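Local coordinates for protein SAM-dependent methyltransferase (Pyrococcus horikoshii, PDB 1WZN) that probably transfers a methyl group from S-adenosyl-L-methionine to an acceptor, and binds the by-product S-adenosyl-L-homocysteine, at residues E32-D37 with G138-T143; V226-N231 with Y243-I248. All coordinates share one frame; numbering follows the deposited sequence.

Contact 1: E32-D37 with G138-T143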
ATOM      1  N   GLU A  32     -26.303 -11.646  28.512  1.00 21.68           N
ATOM      2  CA  GLU A  32     -25.348 -11.690  29.614  1.00 22.90           C
ATOM      3  C   GLU A  32     -25.320 -10.301  30.251  1.00 22.30           C
ATOM      4  O   GLU A  32     -25.213 -10.168  31.469  1.00 22.72           O
ATOM      5  CB  GLU A  32     -23.948 -12.078  29.135  1.00 27.06           C
ATOM      6  CG  GLU A  32     -22.916 -11.990  30.252  1.00 33.02           C
ATOM      7  CD  GLU A  32     -21.604 -12.661  29.912  1.00 39.59           C
ATOM      8  OE1 GLU A  32     -20.995 -12.304  28.880  1.00 41.06           O
ATOM      9  OE2 GLU A  32     -21.177 -13.547  30.687  1.00 43.06           O
ATOM     10  N   ILE A  33     -25.428  -9.260  29.427  1.00 21.69           N
ATOM     11  CA  ILE A  33     -25.441  -7.901  29.956  1.00 19.48           C
ATOM     12  C   ILE A  33     -26.699  -7.715  30.810  1.00 20.79           C
ATOM     13  O   ILE A  33     -26.635  -7.149  31.903  1.00 22.77           O
ATOM     14  CB  ILE A  33     -25.409  -6.845  28.820  1.00 19.57           C
ATOM     15  CG1 ILE A  33     -24.076  -6.924  28.062  1.00 17.10           C
ATOM     16  CG2 ILE A  33     -25.569  -5.448  29.398  1.00 18.24           C
ATOM     17  CD1 ILE A  33     -23.995  -5.970  26.877  1.00 18.83           C
ATOM     18  N   PHE A  34     -27.844  -8.190  30.317  1.00 19.15           N
ATOM     19  CA  PHE A  34     -29.097  -8.081  31.073  1.00 21.45           C
ATOM     20  C   PHE A  34     -28.942  -8.744  32.443  1.00 21.64           C
ATOM     21  O   PHE A  34     -29.346  -8.198  33.468  1.00 21.45           O
ATOM     22  CB  PHE A  34     -30.258  -8.785  30.349  1.00 18.80           C
ATOM     23  CG  PHE A  34     -30.719  -8.103  29.085  1.00 18.73           C
ATOM     24  CD1 PHE A  34     -30.399  -6.773  28.821  1.00 18.80           C
ATOM     25  CD2 PHE A  34     -31.528  -8.792  28.179  1.00 19.37           C
ATOM     26  CE1 PHE A  34     -30.885  -6.138  27.669  1.00 19.97           C
ATOM     27  CE2 PHE A  34     -32.015  -8.168  27.030  1.00 19.87           C
ATOM     28  CZ  PHE A  34     -31.694  -6.837  26.774  1.00 19.08           C
ATOM     29  N   LYS A  35     -28.342  -9.927  32.444  1.00 24.25           N
ATOM     30  CA  LYS A  35     -28.151 -10.695  33.669  1.00 27.35           C
ATOM     31  C   LYS A  35     -27.142 -10.124  34.655  1.00 28.45           C
ATOM     32  O   LYS A  35     -27.397 -10.093  35.859  1.00 27.21           O
ATOM     33  CB  LYS A  35     -27.754 -12.130  33.313  1.00 30.55           C
ATOM     34  CG  LYS A  35     -27.318 -12.982  34.498  1.00 34.79           C
ATOM     35  CD  LYS A  35     -26.844 -14.347  34.028  1.00 38.22           C
ATOM     36  CE  LYS A  35     -26.236 -15.154  35.161  1.00 40.83           C
ATOM     37  NZ  LYS A  35     -25.662 -16.438  34.666  1.00 43.16           N
ATOM     38  N   GLU A  36     -26.005  -9.660  34.148  1.00 27.86           N
ATOM     39  CA  GLU A  36     -24.950  -9.148  35.012  1.00 27.93           C
ATOM     40  C   GLU A  36     -24.907  -7.637  35.242  1.00 28.45           C
ATOM     41  O   GLU A  36     -24.506  -7.188  36.315  1.00 28.08           O
ATOM     42  CB  GLU A  36     -23.587  -9.602  34.481  1.00 27.66           C
ATOM     43  CG  GLU A  36     -23.416 -11.105  34.345  1.00 30.69           C
ATOM     44  CD  GLU A  36     -23.584 -11.842  35.660  1.00 33.11           C
ATOM     45  OE1 GLU A  36     -23.193 -11.291  36.708  1.00 34.46           O
ATOM     46  OE2 GLU A  36     -24.095 -12.981  35.645  1.00 34.79           O
ATOM     47  N   ASP A  37     -25.312  -6.848  34.252  1.00 26.06           N
ATOM     48  CA  ASP A  37     -25.263  -5.399  34.414  1.00 25.34           C
ATOM     49  C   ASP A  37     -26.550  -4.716  34.850  1.00 24.26           C
ATOM     50  O   ASP A  37     -26.511  -3.747  35.607  1.00 24.09           O
ATOM     51  CB  ASP A  37     -24.737  -4.760  33.130  1.00 26.54           C
ATOM     52  CG  ASP A  37     -23.289  -5.123  32.868  1.00 27.72           C
ATOM     53  OD1 ASP A  37     -22.439  -4.780  33.714  1.00 30.24           O
ATOM     54  OD2 ASP A  37     -23.002  -5.762  31.835  1.00 28.34           O
ATOM     55  N   GLY A 138     -32.714   0.979  37.365  1.00 19.55           N
ATOM     56  CA  GLY A 138     -31.881  -0.205  37.244  1.00 19.80           C
ATOM     57  C   GLY A 138     -31.865  -0.797  35.842  1.00 18.62           C
ATOM     58  O   GLY A 138     -31.183  -1.788  35.598  1.00 19.72           O
ATOM     59  N   GLY A 139     -32.616  -0.195  34.925  1.00 18.67           N
ATOM     60  CA  GLY A 139     -32.650  -0.690  33.558  1.00 17.72           C
ATOM     61  C   GLY A 139     -31.366  -0.357  32.817  1.00 18.59           C
ATOM     62  O   GLY A 139     -30.560   0.444  33.302  1.00 18.17           O
ATOM     63  N   VAL A 140     -31.174  -0.942  31.635  1.00 16.94           N
ATOM     64  CA  VAL A 140     -29.951  -0.693  30.877  1.00 16.39           C
ATOM     65  C   VAL A 140     -30.119  -0.263  29.423  1.00 17.81           C
ATOM     66  O   VAL A 140     -31.086  -0.632  28.751  1.00 15.91           O
ATOM     67  CB  VAL A 140     -29.023  -1.943  30.881  1.00 17.16           C
ATOM     68  CG1 VAL A 140     -28.625  -2.296  32.308  1.00 20.06           C
ATOM     69  CG2 VAL A 140     -29.722  -3.134  30.219  1.00 18.15           C
ATOM     70  N   PHE A 141     -29.159   0.531  28.953  1.00 15.89           N
ATOM     71  CA  PHE A 141     -29.113   0.987  27.564  1.00 16.06           C
ATOM     72  C   PHE A 141     -27.881   0.287  26.992  1.00 16.33           C
ATOM     73  O   PHE A 141     -26.816   0.290  27.622  1.00 16.99           O
ATOM     74  CB  PHE A 141     -28.936   2.512  27.486  1.00 15.83           C
ATOM     75  CG  PHE A 141     -28.568   3.011  26.109  1.00 14.97           C
ATOM     76  CD1 PHE A 141     -29.379   2.735  25.009  1.00 18.05           C
ATOM     77  CD2 PHE A 141     -27.407   3.753  25.914  1.00 18.09           C
ATOM     78  CE1 PHE A 141     -29.036   3.193  23.732  1.00 17.84           C
ATOM     79  CE2 PHE A 141     -27.055   4.215  24.641  1.00 20.30           C
ATOM     80  CZ  PHE A 141     -27.868   3.936  23.552  1.00 18.38           C
ATOM     81  N   ILE A 142     -28.032  -0.336  25.824  1.00 15.29           N
ATOM     82  CA  ILE A 142     -26.932  -1.060  25.179  1.00 14.10           C
ATOM     83  C   ILE A 142     -26.832  -0.650  23.713  1.00 14.98           C
ATOM     84  O   ILE A 142     -27.824  -0.680  22.985  1.00 13.15           O
ATOM     85  CB  ILE A 142     -27.167  -2.596  25.221  1.00 15.72           C
ATOM     86  CG1 ILE A 142     -27.313  -3.078  26.666  1.00 17.37           C
ATOM     87  CG2 ILE A 142     -26.008  -3.331  24.554  1.00 14.25           C
ATOM     88  CD1 ILE A 142     -27.831  -4.509  26.776  1.00 16.75           C
ATOM     89  N   THR A 143     -25.639  -0.264  23.273  1.00 15.51           N
ATOM     90  CA  THR A 143     -25.459   0.115  21.877  1.00 14.55           C
ATOM     91  C   THR A 143     -24.038  -0.227  21.446  1.00 14.72           C
ATOM     92  O   THR A 143     -23.104  -0.089  22.231  1.00 14.50           O
ATOM     93  CB  THR A 143     -25.736   1.630  21.660  1.00 14.83           C
ATOM     94  OG1 THR A 143     -25.869   1.890  20.258  1.00 16.76           O
ATOM     95  CG2 THR A 143     -24.602   2.487  22.229  1.00 15.80           C
TER

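Contact 2: V226-N231 with Y243-I248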
ATOM      1  N   VAL A 226     -21.635   3.777  33.511  1.00 25.16           N
ATOM      2  CA  VAL A 226     -21.453   3.441  32.107  1.00 25.26           C
ATOM      3  C   VAL A 226     -20.280   2.488  31.989  1.00 26.32           C
ATOM      4  O   VAL A 226     -19.257   2.657  32.658  1.00 27.49           O
ATOM      5  CB  VAL A 226     -21.163   4.694  31.251  1.00 24.98           C
ATOM      6  CG1 VAL A 226     -20.843   4.284  29.819  1.00 24.66           C
ATOM      7  CG2 VAL A 226     -22.361   5.618  31.258  1.00 24.25           C
ATOM      8  N   LYS A 227     -20.440   1.467  31.160  1.00 22.52           N
ATOM      9  CA  LYS A 227     -19.382   0.505  30.951  1.00 23.94           C
ATOM     10  C   LYS A 227     -19.063   0.435  29.467  1.00 23.81           C
ATOM     11  O   LYS A 227     -19.925   0.685  28.624  1.00 21.30           O
ATOM     12  CB  LYS A 227     -19.809  -0.869  31.466  1.00 28.59           C
ATOM     13  CG  LYS A 227     -20.037  -0.896  32.973  1.00 32.98           C
ATOM     14  CD  LYS A 227     -20.370  -2.288  33.456  1.00 39.56           C
ATOM     15  CE  LYS A 227     -20.251  -2.387  34.969  1.00 42.03           C
ATOM     16  NZ  LYS A 227     -19.049  -1.670  35.492  1.00 45.41           N
ATOM     17  N   ILE A 228     -17.810   0.127  29.160  1.00 22.76           N
ATOM     18  CA  ILE A 228     -17.371  -0.007  27.778  1.00 20.24           C
ATOM     19  C   ILE A 228     -16.833  -1.420  27.654  1.00 21.28           C
ATOM     20  O   ILE A 228     -15.905  -1.799  28.371  1.00 19.63           O
ATOM     21  CB  ILE A 228     -16.240   0.995  27.438  1.00 22.49           C
ATOM     22  CG1 ILE A 228     -16.720   2.425  27.685  1.00 22.58           C
ATOM     23  CG2 ILE A 228     -15.819   0.834  25.976  1.00 20.03           C
ATOM     24  CD1 ILE A 228     -15.652   3.480  27.451  1.00 28.66           C
ATOM     25  N   TYR A 229     -17.433  -2.208  26.767  1.00 18.81           N
ATOM     26  CA  TYR A 229     -17.002  -3.585  26.556  1.00 19.23           C
ATOM     27  C   TYR A 229     -16.576  -3.745  25.107  1.00 18.92           C
ATOM     28  O   TYR A 229     -16.843  -2.880  24.275  1.00 19.47           O
ATOM     29  CB  TYR A 229     -18.143  -4.578  26.833  1.00 20.25           C
ATOM     30  CG  TYR A 229     -18.671  -4.594  28.252  1.00 22.45           C
ATOM     31  CD1 TYR A 229     -17.804  -4.564  29.344  1.00 22.76           C
ATOM     32  CD2 TYR A 229     -20.041  -4.685  28.502  1.00 23.52           C
ATOM     33  CE1 TYR A 229     -18.287  -4.627  30.650  1.00 25.21           C
ATOM     34  CE2 TYR A 229     -20.540  -4.750  29.802  1.00 24.42           C
ATOM     35  CZ  TYR A 229     -19.658  -4.721  30.872  1.00 26.29           C
ATOM     36  OH  TYR A 229     -20.144  -4.781  32.157  1.00 26.40           O
ATOM     37  N   GLY A 230     -15.918  -4.857  24.809  1.00 22.10           N
ATOM     38  CA  GLY A 230     -15.489  -5.103  23.449  1.00 23.66           C
ATOM     39  C   GLY A 230     -15.552  -6.565  23.055  1.00 25.48           C
ATOM     40  O   GLY A 230     -15.471  -7.453  23.902  1.00 27.18           O
ATOM     41  N   ASN A 231     -15.719  -6.813  21.761  1.00 28.02           N
ATOM     42  CA  ASN A 231     -15.750  -8.173  21.220  1.00 31.15           C
ATOM     43  C   ASN A 231     -16.575  -9.228  21.969  1.00 31.73           C
ATOM     44  O   ASN A 231     -16.067 -10.300  22.316  1.00 34.28           O
ATOM     45  CB  ASN A 231     -14.312  -8.672  21.063  1.00 33.51           C
ATOM     46  CG  ASN A 231     -13.563  -7.950  19.957  1.00 35.17           C
ATOM     47  OD1 ASN A 231     -13.877  -6.806  19.618  1.00 35.80           O
ATOM     48  ND2 ASN A 231     -12.559  -8.612  19.397  1.00 39.35           N
ATOM     49  N   TYR A 243     -17.048  -1.958  19.790  1.00 21.41           N
ATOM     50  CA  TYR A 243     -17.326  -1.608  21.171  1.00 19.70           C
ATOM     51  C   TYR A 243     -18.794  -1.602  21.534  1.00 20.68           C
ATOM     52  O   TYR A 243     -19.663  -1.439  20.677  1.00 21.08           O
ATOM     53  CB  TYR A 243     -16.735  -0.230  21.460  1.00 19.54           C
ATOM     54  CG  TYR A 243     -15.330  -0.105  20.926  1.00 21.01           C
ATOM     55  CD1 TYR A 243     -14.302  -0.876  21.452  1.00 21.29           C
ATOM     56  CD2 TYR A 243     -15.052   0.716  19.834  1.00 21.87           C
ATOM     57  CE1 TYR A 243     -13.020  -0.848  20.900  1.00 24.65           C
ATOM     58  CE2 TYR A 243     -13.772   0.755  19.270  1.00 24.51           C
ATOM     59  CZ  TYR A 243     -12.766  -0.036  19.808  1.00 24.44           C
ATOM     60  OH  TYR A 243     -11.516  -0.045  19.233  1.00 25.33           O
ATOM     61  N   TRP A 244     -19.047  -1.788  22.822  1.00 19.15           N
ATOM     62  CA  TRP A 244     -20.395  -1.765  23.358  1.00 19.98           C
ATOM     63  C   TRP A 244     -20.407  -0.807  24.528  1.00 19.48           C
ATOM     64  O   TRP A 244     -19.554  -0.892  25.411  1.00 23.34           O
ATOM     65  CB  TRP A 244     -20.818  -3.140  23.864  1.00 19.01           C
ATOM     66  CG  TRP A 244     -20.921  -4.164  22.803  1.00 21.66           C
ATOM     67  CD1 TRP A 244     -19.899  -4.882  22.250  1.00 20.66           C
ATOM     68  CD2 TRP A 244     -22.114  -4.582  22.142  1.00 22.52           C
ATOM     69  NE1 TRP A 244     -20.388  -5.728  21.282  1.00 22.52           N
ATOM     70  CE2 TRP A 244     -21.745  -5.564  21.194  1.00 22.58           C
ATOM     71  CE3 TRP A 244     -23.463  -4.222  22.253  1.00 23.22           C
ATOM     72  CZ2 TRP A 244     -22.678  -6.192  20.364  1.00 24.41           C
ATOM     73  CZ3 TRP A 244     -24.391  -4.847  21.424  1.00 24.19           C
ATOM     74  CH2 TRP A 244     -23.991  -5.820  20.494  1.00 23.25           C
ATOM     75  N   ILE A 245     -21.355   0.121  24.518  1.00 19.09           N
ATOM     76  CA  ILE A 245     -21.510   1.053  25.617  1.00 20.56           C
ATOM     77  C   ILE A 245     -22.756   0.578  26.356  1.00 20.14           C
ATOM     78  O   ILE A 245     -23.798   0.347  25.742  1.00 17.36           O
ATOM     79  CB  ILE A 245     -21.729   2.499  25.130  1.00 23.27           C
ATOM     80  CG1 ILE A 245     -20.456   3.023  24.456  1.00 27.28           C
ATOM     81  CG2 ILE A 245     -22.107   3.390  26.305  1.00 27.46           C
ATOM     82  CD1 ILE A 245     -19.255   3.107  25.374  1.00 29.23           C
ATOM     83  N   VAL A 246     -22.632   0.398  27.663  1.00 19.22           N
ATOM     84  CA  VAL A 246     -23.751  -0.043  28.477  1.00 18.82           C
ATOM     85  C   VAL A 246     -24.019   1.007  29.541  1.00 20.34           C
ATOM     86  O   VAL A 246     -23.152   1.309  30.364  1.00 21.43           O
ATOM     87  CB  VAL A 246     -23.452  -1.397  29.157  1.00 19.32           C
ATOM     88  CG1 VAL A 246     -24.600  -1.779  30.095  1.00 18.65           C
ATOM     89  CG2 VAL A 246     -23.237  -2.468  28.098  1.00 18.00           C
ATOM     90  N   GLY A 247     -25.212   1.584  29.495  1.00 18.23           N
ATOM     91  CA  GLY A 247     -25.583   2.591  30.471  1.00 19.90           C
ATOM     92  C   GLY A 247     -26.556   1.975  31.456  1.00 21.69           C
ATOM     93  O   GLY A 247     -27.551   1.373  31.048  1.00 18.69           O
ATOM     94  N   ILE A 248     -26.275   2.122  32.748  1.00 20.67           N
ATOM     95  CA  ILE A 248     -27.142   1.559  33.782  1.00 21.93           C
ATOM     96  C   ILE A 248     -27.839   2.682  34.551  1.00 23.70           C
ATOM     97  O   ILE A 248     -27.188   3.549  35.143  1.00 24.09           O
ATOM     98  CB  ILE A 248     -26.334   0.704  34.778  1.00 23.69           C
ATOM     99  CG1 ILE A 248     -25.463  -0.291  34.012  1.00 24.56           C
ATOM    100  CG2 ILE A 248     -27.286  -0.040  35.716  1.00 22.48           C
ATOM    101  CD1 ILE A 248     -24.376  -0.930  34.849  1.00 29.99           C
TER

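Contact 1: E32-D37 with G138-T143
Ile142 carries this contact with its CD1 methyl, which meets two side chains of the helix at once. Ile33 comes to it tip to tip, with Ile33 CG2 3.6 Å from Ile142 CD1. Phe34 crosses it obliquely, and Phe34 CE1 also lies 3.6 Å from Ile142 CD1. Two residues earlier on the same face of the strand, Val140 sets its CG2 at the edge of the Phe34 ring, 4.0 Å from Phe34 CD1. Its other methyl, Val140 CG1, rests on the backbone at Asp37, 4.1 Å from Asp37 C. No hydrogen bond crosses between the segments; the join is apolar. The torsions direct it: CG1 of Ile142 stands anti to its carbonyl carbon (chi1 -58°), and the chain then runs extended, so CD1 reaches the helix. An alanine in place of Ile33 would lose CG1, CG2 and CD1, and with them the tip-to-tip packing, and would probably loosen the packing around the end of Ile142. Further out, Tyr64 meets the Phe34 ring edge-to-face. The carboxylate of Asp37 is held by a salt bridge to Arg234. The 32-36 segment of helix 23-36 runs roughly antiparallel to strand 139-143, at 149° and 9.3 Å between segment axes. It packs on one face of the Rossmann-like methyltransferase sheet, where Ala108 of strand 106-111 and Val246 of strand 242-248 extend the apolar surface.

Contact 2: V226-N231 with Y243-I248
Strands 226-230 and 243-248 pair antiparallel through four backbone hydrogen bonds, two at each of the pairs Lys227-Val246 and Tyr229-Trp244, three in the carbonyl plane and the fourth, Trp244 N to Tyr229 O, from above it (2.9 Å). Side chains alternate between the two faces. On one, Ile228 and Ile245 run alongside each other from neighbouring strands, and Ile245 CD1 presses tightly on Ile228 CG1 at 3.5 Å. The other branch of Ile245, CG2, meets Val226 CG1 at 3.8 Å, so this one side chain touches two residues of the partner strand. On the opposite face the Tyr229 ring crosses Val246 obliquely, with Val246 CG2 3.9 Å from Tyr229 CD2. The Tyr229 hydroxyl is hydrogen-bonded with Asp37 OD1. Strand 242-248 is the one antiparallel strand of the mixed sheet, inserted between 139-146 and 225-230, which is outermost on this side of that sheet within this chain. This is the 3-2-1-4-5-7-6 order of Rossmann-like methyltransferases. Helix 212-219 covers the face of Val226, Ile228 and Ile245, while helix 23-36 packs against Tyr229 and Val246.

Contacts 1 and 2 meet at one sheet, and their centres lie about 9 Å apart. Strands 139-146 and 242-248 are neighbours, probably hydrogen-bonded from Phe141 N to Gly247 O at 2.8 Å and from Ile245 N to Thr143 O at 2.9 Å. Side chains also join them: Ile142 CG2 packs on Trp244 CE3 at 3.5 Å. Helix 23-36 lies over both strands: Ile33 touches Val246 of contact 2 as well as strand 139-146. The bound S-adenosyl-L-homocysteine lies about 9 Å from the side chain of Trp244 and about 11 Å from that of Ile142. At these distances neither side chain touches the ligand.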